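Local atomic coordinates of CELL division protein FTSZ (Haloferax volcanii, PDB entry 4B46), a protein that binds and hydrolyses GTP as a tubulin-like cytoskeletal protein and controls cell shape, being essential for the rod-shaped cells that swim efficiently. Residues A42-L47 and R55-Q60; V118-L123 and E129-L134; I145-A150 and I355-Q360; F194-G199 and V298-P303; K277-R282 and R315-E320. One frame throughout, in Å; residues are numbered along the deposited sequence.

Contact 1: residues A42-L47 and R55-Q60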
# COMPACT_ATOMS: atom_id res chain seq x y z
N ALA A 42 22.11 3.86 -8.72
CA ALA A 42 22.58 3.18 -7.52
C ALA A 42 21.44 2.51 -6.74
O ALA A 42 21.64 1.45 -6.16
CB ALA A 42 23.34 4.15 -6.64
N ASP A 43 20.26 3.12 -6.72
CA ASP A 43 19.10 2.56 -6.02
C ASP A 43 18.68 1.22 -6.62
O ASP A 43 18.39 0.28 -5.88
CB ASP A 43 17.90 3.52 -6.06
CG ASP A 43 18.16 4.82 -5.32
OD1 ASP A 43 19.25 4.95 -4.73
OD2 ASP A 43 17.29 5.71 -5.33
N LEU A 44 18.65 1.15 -7.94
CA LEU A 44 18.22 -0.07 -8.62
C LEU A 44 19.20 -1.21 -8.40
O LEU A 44 18.79 -2.36 -8.29
CB LEU A 44 18.02 0.18 -10.12
CG LEU A 44 16.89 1.14 -10.49
CD1 LEU A 44 16.93 1.41 -11.99
CD2 LEU A 44 15.52 0.56 -10.08
N LEU A 45 20.49 -0.89 -8.34
CA LEU A 45 21.52 -1.89 -8.09
C LEU A 45 21.41 -2.49 -6.69
O LEU A 45 21.81 -3.63 -6.46
CB LEU A 45 22.91 -1.27 -8.27
CG LEU A 45 23.30 -0.82 -9.68
CD1 LEU A 45 24.64 -0.10 -9.64
CD2 LEU A 45 23.36 -2.01 -10.62
N GLY A 46 20.87 -1.71 -5.76
CA GLY A 46 20.75 -2.15 -4.38
C GLY A 46 19.62 -3.13 -4.12
O GLY A 46 19.57 -3.74 -3.05
N LEU A 47 18.72 -3.29 -5.08
CA LEU A 47 17.60 -4.21 -4.89
C LEU A 47 18.10 -5.64 -4.94
O LEU A 47 19.13 -5.93 -5.54
CB LEU A 47 16.52 -3.97 -5.94
CG LEU A 47 15.97 -2.55 -5.91
CD1 LEU A 47 15.06 -2.33 -7.10
CD2 LEU A 47 15.24 -2.29 -4.59
N ARG A 55 14.09 -3.98 -13.59
CA ARG A 55 14.53 -2.73 -12.99
C ARG A 55 14.71 -1.71 -14.11
O ARG A 55 15.58 -1.87 -14.96
CB ARG A 55 15.85 -2.94 -12.26
CG ARG A 55 15.76 -3.90 -11.08
CD ARG A 55 17.12 -4.18 -10.48
NE ARG A 55 17.11 -5.44 -9.74
CZ ARG A 55 18.10 -5.88 -8.97
NH1 ARG A 55 19.19 -5.15 -8.80
NH2 ARG A 55 17.98 -7.04 -8.34
N VAL A 56 13.89 -0.66 -14.12
CA VAL A 56 13.92 0.28 -15.23
C VAL A 56 14.49 1.62 -14.80
O VAL A 56 13.95 2.27 -13.90
CB VAL A 56 12.51 0.55 -15.78
CG1 VAL A 56 12.60 1.34 -17.09
CG2 VAL A 56 11.77 -0.75 -16.00
N LEU A 57 15.57 2.02 -15.45
CA LEU A 57 16.15 3.34 -15.25
C LEU A 57 15.55 4.34 -16.25
O LEU A 57 15.65 4.15 -17.45
CB LEU A 57 17.67 3.28 -15.44
CG LEU A 57 18.47 4.55 -15.17
CD1 LEU A 57 18.38 4.93 -13.69
CD2 LEU A 57 19.93 4.35 -15.61
N ILE A 58 14.92 5.39 -15.74
CA ILE A 58 14.37 6.43 -16.60
C ILE A 58 15.07 7.76 -16.36
O ILE A 58 15.83 7.93 -15.41
CB ILE A 58 12.85 6.63 -16.37
CG1 ILE A 58 12.57 7.08 -14.94
CG2 ILE A 58 12.08 5.34 -16.68
CD1 ILE A 58 11.12 7.48 -14.69
N GLY A 59 14.80 8.72 -17.24
CA GLY A 59 15.32 10.06 -17.07
C GLY A 59 16.80 10.20 -17.38
O GLY A 59 17.41 11.20 -17.01
N GLN A 60 17.38 9.20 -18.04
CA GLN A 60 18.81 9.24 -18.31
C GLN A 60 19.23 10.51 -19.05
O GLN A 60 20.28 11.11 -18.76
CB GLN A 60 19.26 8.00 -19.10
CG GLN A 60 18.96 6.67 -18.42
CD GLN A 60 17.71 5.99 -18.98
OE1 GLN A 60 16.66 6.62 -19.15
NE2 GLN A 60 17.83 4.71 -19.28

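Contact 2: residues V118-L123 and E129-L134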
# COMPACT_ATOMS: atom_id res chain seq x y z
N VAL A 118 1.77 9.46 -12.83
CA VAL A 118 1.90 9.38 -14.27
C VAL A 118 1.75 7.93 -14.71
O VAL A 118 1.04 7.63 -15.66
CB VAL A 118 3.26 9.97 -14.76
CG1 VAL A 118 3.53 9.61 -16.23
CG2 VAL A 118 3.27 11.47 -14.56
N LEU A 119 2.41 7.03 -13.98
CA LEU A 119 2.29 5.62 -14.31
C LEU A 119 0.86 5.11 -14.10
O LEU A 119 0.34 4.37 -14.95
CB LEU A 119 3.26 4.76 -13.48
CG LEU A 119 3.12 3.25 -13.72
CD1 LEU A 119 3.33 2.86 -15.19
CD2 LEU A 119 4.06 2.47 -12.80
N ALA A 120 0.23 5.51 -12.99
CA ALA A 120 -1.12 5.03 -12.69
C ALA A 120 -2.08 5.39 -13.81
O ALA A 120 -2.88 4.57 -14.25
CB ALA A 120 -1.62 5.57 -11.34
N LYS A 121 -1.99 6.63 -14.29
CA LYS A 121 -2.81 7.11 -15.39
C LYS A 121 -2.54 6.31 -16.67
O LYS A 121 -3.47 5.91 -17.38
CB LYS A 121 -2.54 8.60 -15.63
CG LYS A 121 -3.52 9.24 -16.59
CD LYS A 121 -3.21 10.71 -16.83
CE LYS A 121 -4.18 11.30 -17.84
NZ LYS A 121 -3.79 12.67 -18.27
N HIS A 122 -1.27 6.06 -16.96
CA HIS A 122 -0.86 5.28 -18.13
C HIS A 122 -1.45 3.87 -18.06
O HIS A 122 -1.97 3.35 -19.06
CB HIS A 122 0.67 5.23 -18.20
CG HIS A 122 1.21 4.19 -19.13
ND1 HIS A 122 1.41 4.43 -20.48
CD2 HIS A 122 1.62 2.93 -18.90
CE1 HIS A 122 1.90 3.34 -21.04
NE2 HIS A 122 2.04 2.41 -20.11
N LEU A 123 -1.36 3.25 -16.89
CA LEU A 123 -1.88 1.90 -16.71
C LEU A 123 -3.40 1.80 -16.90
O LEU A 123 -3.89 0.87 -17.56
CB LEU A 123 -1.50 1.35 -15.34
CG LEU A 123 -0.01 1.07 -15.14
CD1 LEU A 123 0.27 0.65 -13.70
CD2 LEU A 123 0.44 -0.00 -16.11
N GLU A 129 -7.83 -3.99 -15.84
CA GLU A 129 -7.79 -4.43 -14.44
C GLU A 129 -7.71 -3.21 -13.52
O GLU A 129 -7.24 -2.16 -13.94
CB GLU A 129 -6.59 -5.34 -14.18
CG GLU A 129 -6.66 -6.71 -14.84
CD GLU A 129 -6.07 -6.72 -16.24
OE1 GLU A 129 -5.65 -5.64 -16.71
OE2 GLU A 129 -6.03 -7.81 -16.86
N PRO A 130 -8.17 -3.34 -12.26
CA PRO A 130 -8.04 -2.21 -11.32
C PRO A 130 -6.58 -1.80 -11.12
O PRO A 130 -5.69 -2.66 -11.13
CB PRO A 130 -8.59 -2.78 -10.01
CG PRO A 130 -9.50 -3.90 -10.42
CD PRO A 130 -8.87 -4.49 -11.65
N VAL A 131 -6.34 -0.50 -10.94
CA VAL A 131 -5.00 0.00 -10.66
C VAL A 131 -5.05 0.73 -9.33
O VAL A 131 -5.71 1.77 -9.19
CB VAL A 131 -4.49 0.97 -11.77
CG1 VAL A 131 -3.15 1.61 -11.38
CG2 VAL A 131 -4.39 0.24 -13.14
N TYR A 132 -4.37 0.17 -8.33
CA TYR A 132 -4.34 0.78 -7.01
C TYR A 132 -2.99 1.43 -6.76
O TYR A 132 -1.99 1.10 -7.39
CB TYR A 132 -4.63 -0.25 -5.92
CG TYR A 132 -5.94 -0.99 -6.13
CD1 TYR A 132 -7.14 -0.30 -6.22
CD2 TYR A 132 -5.96 -2.37 -6.26
CE1 TYR A 132 -8.34 -0.97 -6.42
CE2 TYR A 132 -7.15 -3.05 -6.45
CZ TYR A 132 -8.33 -2.34 -6.54
OH TYR A 132 -9.51 -3.01 -6.74
N GLY A 133 -3.00 2.39 -5.84
CA GLY A 133 -1.79 3.04 -5.37
C GLY A 133 -1.53 2.65 -3.92
O GLY A 133 -2.47 2.38 -3.16
N LEU A 134 -0.26 2.56 -3.55
CA LEU A 134 0.12 2.55 -2.14
C LEU A 134 1.05 3.74 -1.95
O LEU A 134 2.19 3.70 -2.39
CB LEU A 134 0.83 1.25 -1.74
CG LEU A 134 1.44 1.17 -0.33
CD1 LEU A 134 0.50 1.68 0.74
CD2 LEU A 134 1.85 -0.26 -0.01

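Contact 3: residues I145-A150 and I355-Q360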
# COMPACT_ATOMS: atom_id res chain seq x y z
N ILE A 145 9.84 20.83 2.49
CA ILE A 145 9.77 20.50 1.06
C ILE A 145 9.19 19.09 0.85
O ILE A 145 8.47 18.85 -0.11
CB ILE A 145 11.12 20.64 0.34
CG1 ILE A 145 10.92 20.50 -1.18
CG2 ILE A 145 12.12 19.63 0.84
CD1 ILE A 145 10.13 21.65 -1.79
N TYR A 146 9.48 18.16 1.75
CA TYR A 146 8.96 16.81 1.61
C TYR A 146 7.47 16.76 1.89
O TYR A 146 6.74 16.05 1.21
CB TYR A 146 9.77 15.83 2.47
CG TYR A 146 11.24 16.07 2.23
CD1 TYR A 146 11.87 15.61 1.06
CD2 TYR A 146 12.00 16.83 3.11
CE1 TYR A 146 13.22 15.87 0.81
CE2 TYR A 146 13.34 17.09 2.87
CZ TYR A 146 13.95 16.61 1.73
OH TYR A 146 15.28 16.89 1.53
N THR A 147 7.02 17.55 2.86
CA THR A 147 5.59 17.66 3.14
C THR A 147 4.85 18.26 1.94
O THR A 147 3.78 17.77 1.55
CB THR A 147 5.35 18.54 4.38
OG1 THR A 147 6.14 18.02 5.46
CG2 THR A 147 3.89 18.53 4.77
N LEU A 148 5.41 19.32 1.36
CA LEU A 148 4.84 19.95 0.17
C LEU A 148 4.79 19.00 -1.02
O LEU A 148 3.77 18.93 -1.71
CB LEU A 148 5.62 21.22 -0.20
CG LEU A 148 5.16 22.02 -1.43
CD1 LEU A 148 3.69 22.41 -1.34
CD2 LEU A 148 6.03 23.27 -1.63
N ASN A 149 5.88 18.29 -1.29
CA ASN A 149 5.87 17.30 -2.36
C ASN A 149 4.76 16.28 -2.16
O ASN A 149 4.09 15.91 -3.11
CB ASN A 149 7.20 16.57 -2.47
CG ASN A 149 8.28 17.41 -3.12
OD1 ASN A 149 8.00 18.44 -3.73
ND2 ASN A 149 9.53 16.98 -2.99
N ALA A 150 4.57 15.84 -0.92
CA ALA A 150 3.60 14.80 -0.64
C ALA A 150 2.19 15.31 -0.87
O ALA A 150 1.34 14.61 -1.44
CB ALA A 150 3.75 14.30 0.79
N ILE A 355 -4.98 14.21 5.81
CA ILE A 355 -5.34 14.56 4.45
C ILE A 355 -5.76 16.02 4.34
O ILE A 355 -5.37 16.72 3.41
CB ILE A 355 -6.44 13.62 3.90
CG1 ILE A 355 -5.94 12.18 3.90
CG2 ILE A 355 -6.87 14.05 2.49
CD1 ILE A 355 -4.54 12.03 3.30
N LYS A 356 -6.53 16.49 5.32
CA LYS A 356 -6.91 17.90 5.36
C LYS A 356 -5.69 18.83 5.49
O LYS A 356 -5.69 19.93 4.93
CB LYS A 356 -7.91 18.18 6.50
CG LYS A 356 -9.31 17.62 6.25
CD LYS A 356 -10.33 18.21 7.20
CE LYS A 356 -10.14 17.70 8.63
NZ LYS A 356 -11.14 18.28 9.59
N GLU A 357 -4.67 18.39 6.21
CA GLU A 357 -3.42 19.15 6.30
C GLU A 357 -2.76 19.30 4.93
O GLU A 357 -2.38 20.40 4.54
CB GLU A 357 -2.42 18.48 7.24
CG GLU A 357 -1.06 19.20 7.23
CD GLU A 357 0.12 18.28 7.43
OE1 GLU A 357 -0.09 17.05 7.45
OE2 GLU A 357 1.26 18.78 7.61
N LEU A 358 -2.60 18.18 4.24
CA LEU A 358 -1.95 18.16 2.94
C LEU A 358 -2.70 19.03 1.93
O LEU A 358 -2.09 19.80 1.20
CB LEU A 358 -1.82 16.73 2.42
CG LEU A 358 -0.87 15.83 3.21
CD1 LEU A 358 -0.82 14.45 2.56
CD2 LEU A 358 0.52 16.43 3.28
N GLN A 359 -4.02 18.91 1.91
CA GLN A 359 -4.83 19.76 1.05
C GLN A 359 -4.57 21.25 1.33
O GLN A 359 -4.41 22.04 0.40
CB GLN A 359 -6.33 19.42 1.18
CG GLN A 359 -6.65 18.01 0.69
CD GLN A 359 -8.09 17.57 0.96
OE1 GLN A 359 -8.77 18.11 1.84
NE2 GLN A 359 -8.55 16.59 0.20
N GLN A 360 -4.51 21.61 2.61
CA GLN A 360 -4.23 22.99 3.00
C GLN A 360 -2.82 23.41 2.56
O GLN A 360 -2.62 24.52 2.05
CB GLN A 360 -4.38 23.17 4.51
CG GLN A 360 -4.32 24.60 4.97
CD GLN A 360 -5.56 25.39 4.58
OE1 GLN A 360 -6.68 24.93 4.79
NE2 GLN A 360 -5.36 26.56 3.99

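Contact 4: residues F194-G199 and V298-P303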
# COMPACT_ATOMS: atom_id res chain seq x y z
N PHE A 194 -0.11 -5.23 4.56
CA PHE A 194 -0.67 -5.40 3.23
C PHE A 194 -0.48 -6.82 2.70
O PHE A 194 -1.25 -7.29 1.86
CB PHE A 194 -0.11 -4.34 2.27
CG PHE A 194 -0.55 -2.94 2.62
CD1 PHE A 194 -1.83 -2.52 2.32
CD2 PHE A 194 0.31 -2.07 3.27
CE1 PHE A 194 -2.25 -1.24 2.65
CE2 PHE A 194 -0.10 -0.79 3.61
CZ PHE A 194 -1.38 -0.37 3.29
N GLY A 195 0.54 -7.51 3.20
CA GLY A 195 0.73 -8.90 2.84
C GLY A 195 -0.39 -9.78 3.37
O GLY A 195 -0.80 -10.74 2.72
N VAL A 196 -0.90 -9.47 4.56
CA VAL A 196 -1.99 -10.27 5.11
C VAL A 196 -3.26 -9.99 4.33
O VAL A 196 -4.00 -10.91 3.99
CB VAL A 196 -2.20 -10.04 6.63
CG1 VAL A 196 -3.56 -10.58 7.08
CG2 VAL A 196 -1.10 -10.71 7.41
N LEU A 197 -3.50 -8.72 4.03
CA LEU A 197 -4.69 -8.32 3.28
C LEU A 197 -4.77 -8.98 1.90
O LEU A 197 -5.82 -9.50 1.51
CB LEU A 197 -4.75 -6.80 3.12
CG LEU A 197 -5.82 -6.31 2.15
CD1 LEU A 197 -7.25 -6.59 2.68
CD2 LEU A 197 -5.65 -4.84 1.84
N PHE A 198 -3.68 -8.93 1.15
CA PHE A 198 -3.70 -9.36 -0.25
C PHE A 198 -3.48 -10.85 -0.40
O PHE A 198 -3.53 -11.40 -1.50
CB PHE A 198 -2.68 -8.57 -1.07
CG PHE A 198 -3.07 -7.13 -1.31
CD1 PHE A 198 -4.25 -6.82 -1.95
CD2 PHE A 198 -2.24 -6.10 -0.90
CE1 PHE A 198 -4.62 -5.50 -2.17
CE2 PHE A 198 -2.60 -4.78 -1.11
CZ PHE A 198 -3.79 -4.48 -1.74
N GLY A 199 -3.22 -11.51 0.73
CA GLY A 199 -2.91 -12.93 0.72
C GLY A 199 -4.09 -13.78 0.34
O GLY A 199 -4.06 -15.00 0.41
N VAL A 298 -10.32 -9.38 7.58
CA VAL A 298 -9.59 -10.55 7.15
C VAL A 298 -8.90 -11.20 8.34
O VAL A 298 -8.11 -10.55 9.03
CB VAL A 298 -8.52 -10.17 6.09
CG1 VAL A 298 -7.72 -11.40 5.69
CG2 VAL A 298 -9.18 -9.54 4.87
N LEU A 299 -9.20 -12.47 8.57
CA LEU A 299 -8.52 -13.26 9.60
C LEU A 299 -7.60 -14.27 8.93
O LEU A 299 -8.04 -15.04 8.10
CB LEU A 299 -9.54 -14.01 10.47
CG LEU A 299 -10.03 -13.35 11.76
CD1 LEU A 299 -8.89 -13.16 12.75
CD2 LEU A 299 -10.70 -12.03 11.46
N ALA A 300 -6.33 -14.28 9.29
CA ALA A 300 -5.39 -15.22 8.70
C ALA A 300 -4.75 -16.07 9.78
O ALA A 300 -4.30 -15.55 10.80
CB ALA A 300 -4.33 -14.48 7.90
N GLY A 301 -4.70 -17.37 9.55
CA GLY A 301 -4.10 -18.27 10.52
C GLY A 301 -4.43 -19.72 10.21
O GLY A 301 -5.09 -20.02 9.21
N PRO A 302 -3.96 -20.62 11.07
CA PRO A 302 -4.24 -22.05 10.90
C PRO A 302 -5.73 -22.29 11.09
O PRO A 302 -6.33 -21.72 12.01
CB PRO A 302 -3.44 -22.70 12.03
CG PRO A 302 -3.25 -21.63 13.04
CD PRO A 302 -3.18 -20.34 12.29
N PRO A 303 -6.32 -23.12 10.21
CA PRO A 303 -7.76 -23.41 10.19
C PRO A 303 -8.33 -23.72 11.57
O PRO A 303 -9.43 -23.27 11.89
CB PRO A 303 -7.86 -24.63 9.27
CG PRO A 303 -6.45 -25.12 9.07
CD PRO A 303 -5.60 -23.90 9.20

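Contact 5: residues K277-R282 and R315-E320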
# COMPACT_ATOMS: atom_id res chain seq x y z
N LYS A 277 -8.63 -5.09 18.59
CA LYS A 277 -7.27 -4.57 18.67
C LYS A 277 -6.84 -3.94 17.36
O LYS A 277 -6.16 -2.90 17.34
CB LYS A 277 -6.28 -5.67 19.06
CG LYS A 277 -6.36 -6.06 20.52
CD LYS A 277 -5.73 -7.43 20.75
CE LYS A 277 -6.02 -7.94 22.15
NZ LYS A 277 -5.52 -9.33 22.31
N ALA A 278 -7.25 -4.56 16.25
CA ALA A 278 -6.92 -4.05 14.93
C ALA A 278 -7.66 -2.75 14.64
O ALA A 278 -7.09 -1.81 14.06
CB ALA A 278 -7.22 -5.09 13.85
N ALA A 279 -8.93 -2.68 15.04
CA ALA A 279 -9.74 -1.50 14.73
C ALA A 279 -9.32 -0.30 15.58
O ALA A 279 -9.40 0.83 15.12
CB ALA A 279 -11.20 -1.78 14.93
N LEU A 280 -8.89 -0.57 16.80
CA LEU A 280 -8.57 0.50 17.75
C LEU A 280 -7.07 0.78 17.83
O LEU A 280 -6.64 1.76 18.45
CB LEU A 280 -9.13 0.16 19.14
CG LEU A 280 -10.63 -0.19 19.14
CD1 LEU A 280 -11.15 -0.45 20.55
CD2 LEU A 280 -11.46 0.89 18.45
N GLY A 281 -6.28 -0.08 17.20
CA GLY A 281 -4.84 0.09 17.22
C GLY A 281 -4.38 1.12 16.20
O GLY A 281 -5.21 1.76 15.55
N ARG A 282 -3.07 1.25 16.04
CA ARG A 282 -2.51 2.19 15.07
C ARG A 282 -2.82 1.74 13.64
O ARG A 282 -2.54 0.60 13.25
CB ARG A 282 -1.01 2.33 15.29
CG ARG A 282 -0.35 3.42 14.44
CD ARG A 282 1.12 3.52 14.77
NE ARG A 282 1.32 4.07 16.10
CZ ARG A 282 2.24 3.65 16.96
NH1 ARG A 282 3.05 2.66 16.60
NH2 ARG A 282 2.35 4.21 18.16
N ARG A 315 -17.72 -8.77 12.17
CA ARG A 315 -18.37 -7.91 11.18
C ARG A 315 -19.41 -6.99 11.82
O ARG A 315 -19.45 -5.79 11.52
CB ARG A 315 -19.02 -8.75 10.07
CG ARG A 315 -18.05 -9.45 9.13
CD ARG A 315 -18.81 -10.33 8.14
NE ARG A 315 -19.71 -9.55 7.30
CZ ARG A 315 -20.88 -9.98 6.85
NH1 ARG A 315 -21.30 -11.20 7.17
NH2 ARG A 315 -21.64 -9.20 6.10
N LYS A 316 -20.25 -7.55 12.68
CA LYS A 316 -21.25 -6.73 13.37
C LYS A 316 -20.59 -5.65 14.23
O LYS A 316 -21.02 -4.49 14.22
CB LYS A 316 -22.16 -7.58 14.26
CG LYS A 316 -23.12 -8.46 13.47
CD LYS A 316 -24.05 -9.22 14.39
CE LYS A 316 -25.11 -9.97 13.60
NZ LYS A 316 -25.99 -10.77 14.50
N TRP A 317 -19.56 -6.02 14.97
CA TRP A 317 -18.87 -5.06 15.81
C TRP A 317 -18.24 -3.94 14.96
O TRP A 317 -18.32 -2.76 15.31
CB TRP A 317 -17.85 -5.76 16.71
CG TRP A 317 -17.18 -4.85 17.72
CD1 TRP A 317 -17.60 -4.58 18.99
CD2 TRP A 317 -15.98 -4.10 17.53
NE1 TRP A 317 -16.74 -3.70 19.60
CE2 TRP A 317 -15.73 -3.39 18.72
CE3 TRP A 317 -15.08 -3.94 16.46
CZ2 TRP A 317 -14.63 -2.55 18.88
CZ3 TRP A 317 -13.99 -3.11 16.62
CH2 TRP A 317 -13.77 -2.42 17.83
N ILE A 318 -17.64 -4.30 13.83
CA ILE A 318 -17.06 -3.30 12.93
C ILE A 318 -18.13 -2.34 12.41
O ILE A 318 -17.91 -1.13 12.31
CB ILE A 318 -16.27 -3.96 11.78
CG1 ILE A 318 -14.99 -4.59 12.33
CG2 ILE A 318 -15.94 -2.95 10.66
CD1 ILE A 318 -14.26 -5.48 11.37
N GLU A 319 -19.29 -2.88 12.08
CA GLU A 319 -20.39 -2.04 11.62
C GLU A 319 -20.81 -1.03 12.71
O GLU A 319 -21.04 0.14 12.43
CB GLU A 319 -21.57 -2.90 11.17
CG GLU A 319 -22.86 -2.12 11.02
CD GLU A 319 -22.75 -1.00 9.99
OE1 GLU A 319 -21.86 -1.06 9.12
OE2 GLU A 319 -23.56 -0.05 10.07
N GLU A 320 -20.88 -1.50 13.95
CA GLU A 320 -21.18 -0.63 15.09
C GLU A 320 -20.17 0.50 15.23
O GLU A 320 -20.55 1.63 15.54
CB GLU A 320 -21.22 -1.44 16.38
CG GLU A 320 -22.32 -2.51 16.39
CD GLU A 320 -22.28 -3.39 17.62
OE1 GLU A 320 -21.99 -2.88 18.72
OE2 GLU A 320 -22.54 -4.61 17.49

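Contact 1: residues A42-L47 and R55-Q60
Arg-55, the first residue of strand 55-57, runs alongside Leu-44, the two side chains heading opposite ways, and carries its charge to the chain around Leu-47. Its CB lies 4.1 Å from Leu-44 CD2. CG stands anti to the carbonyl carbon (chi1 -63°) and the chain is extended from there to NE, which brings CD to 3.3 Å from Leu-44 O. At the tip, NH1 donates a weak hydrogen bond of 2.9 Å to Leu-44 O, bent to 122° at the hydrogen. Leu-47 CB sits over the centre of one guanidinium face, 3.9 Å above its plane. NH2 hydrogen-bonds Ile-50 O, in the loop between the two segments, and lies 3.2 Å from Leu-47 O. With so many carbonyl oxygens around it, the positive charge is probably stabilised here. A leucine in place of Arg-55 would probably leave the carbonyls of Leu-44 and Ile-50 without this donor and Leu-47 CB without the flat group it rests on. Deeper in, Leu-44 CD1 lies 3.6 Å from Val-56 O and packs on Leu-57 CB at 4.0 Å; Leu-44 also rests on Ala-36 of strand 31-38. Strand 31-38, helix 41-45 and strand 55-57 form a beta-alpha-beta unit at the edge of the Rossmann-like GTPase domain, where the Leu-47 side chain approaches Gly-13 of the GTP site.

Contact 2: residues V118-L123 and E129-L134
Ala-120 and Val-131 mark the closest approach of the two backbones, with their CA atoms 6.7 Å apart. The helical segment is regular, Leu-123 N bonding Leu-119 O at 2.8 Å, and residues 131-134 are extended as a strand. No hydrogen bond crosses between them; the contact is made by the two branches of one valine. Val-131 points at the helix with chi1 174°, which sets CG1 anti to the backbone N and spreads the methyls over successive turns. CG1 takes Ala-120, lying 4.2 Å from its CB and 4.1 Å from its carbonyl O. CG2 takes Leu-123, 3.8 Å from its CB. A glycine at Val-131 would probably open a gap beneath Ala-120 and Leu-123 and deprive the helix of its apolar seat on this strand. Around this core, Leu-123 also packs on Val-103 of the adjacent strand 100-106 and Ile-6 of strand 3-8 beyond it, while Val-131 N is bonded by the carboxylate of Asp-162. The arrangement belongs to the beta-alpha-beta unit of strand 100-106, helix 111-126 and strand 131-137, whose helix starts at the glycine-rich tubulin signature loop, where Gly-110, Thr-111 and Gly-112 bind GTP.

Contact 3: residues I145-A150 and I355-Q360
Thr-147 meets Glu-357 and Leu-358, and the two partners make unlike halves of the contact. The more deeply buried half is made by Leu-358, which extends CD2 to 3.9 Å from Thr-147 O and 4.2 Å from Thr-147 CG2, and the same side chain leans on Ala-151 one turn further along. Ala-150, which packs on Leu-107 and Pro-138, comes near Leu-358 without touching it. Helix 144-160 belongs to the nucleotide-binding domain and helix 353-366 to the C-terminal region, so the pair ties the end of the modelled chain back onto the GTPase half of the tubulin/FtsZ fold, close to Glu-142 of the GTP site. The other half is looser and lies toward solvent. Here Glu-357 lies crosswise to Thr-147 and touches it through one atom, OE2, at 3.9 Å from Thr-147 CG2. Thr-147 turns that methyl rather than its hydroxyl to the second helix, because CG2 stands anti to the backbone N; OG1 makes a weak hydrogen bond with Gly-143 O, just ahead of the helix. What fixes the carboxylate comes from its own helix: OE1 of Glu-357 forms a salt bridge with Arg-354 NH1.

Contact 4: residues F194-G199 and V298-P303
Val-196 and Leu-197 meet Val-298 and Ala-300 where the end of helix 179-198, the long core helix between the two domains of the tubulin/FtsZ fold, lies across a strand of the C-terminal domain. The axes of helix 194-198 and strand 298-301 approach to 8.8 Å and run almost perpendicular, at 99°. In the first shell Val-196, pointing at the strand, places CG1 4.1 Å from Ala-300 CB and a looser 4.5 Å from Val-298 CG1. That methyl of Val-298 also lies 4.1 Å from Val-196 O. The second branch, Val-298 CG2, takes Leu-197 CD1 at 4.2 Å, the two side chains set nearly perpendicular. Although CB of Leu-197 points off from the strand, chi1 of 170° and chi2 of 66° bring CD1 back to it. Val-298 and Ala-300 face the helix together because they alternate with Leu-299, whose side chain goes to the other face of the sheet. Further out, Val-343 of the adjoining strand 339-347 touches both Val-196 and Leu-197, and Tyr-22 of helix 9-26 packs on Val-196. Tyr-332 lies against Val-298 and Ala-300, and its OH is hydrogen-bonded to Leu-197 O.

Contact 5: residues K277-R282 and R315-E320
Trp-317 stretches toward Ala-279 with CG anti to the backbone N (chi1 -174°), and chi2 of 90° stands the indole upright on that bond, its six-membered ring foremost. The result joins helix 265-280 to helix 308-322, two neighbouring helices on one face of the sheet in the alpha/beta C-terminal domain. The ring comes in edge first. Ala-279 CB lies in the plane of the indole, 3.5 Å from Trp-317 CZ3 and 3.9 Å from CH2, so the methyl abuts the rim and not the pi face. The backbones come nearest at Ala-279 and Ile-318, whose CA atoms are 7.7 Å apart. On the more exposed side Leu-280 lies aslant to the indole and brings CG to 4.1 Å from Trp-317 CH2, again near the ring plane. Beneath, Ile-344 of strand 339-347 receives both Ala-279 and Ile-318, which sets the two helices side by side on the sheet. The Trp-317 side chain also rests on Val-275 and Arg-276, one turn back along the first helix. That helix stops just past the contact, where Gly-281 N makes a weak 2.8 Å hydrogen bond to Lys-277 O.

In the fold
Contacts 1 and 2 come first along the chain, in the GTPase domain, their centres 20 Å apart; each packs a helix on a strand of one mixed sheet. Contact 4 reaches the same sheet in the C-terminal domain and touches contact 2 where Leu-134 CD1 meets Phe-194 CZ at 3.8 Å. Contacts 4 and 5 alternate along the sequence, 16 Å apart between centres. Both are nested within the loop closed by contact 3, which returns the C-terminal helix to the GTPase domain. Contacts 1 and 5, 41 Å apart between centres, lie on opposite sides of the chain's centre. Contact 3 and the touch between contacts 2 and 4 join the two halves, consistent with their behaving as one unit.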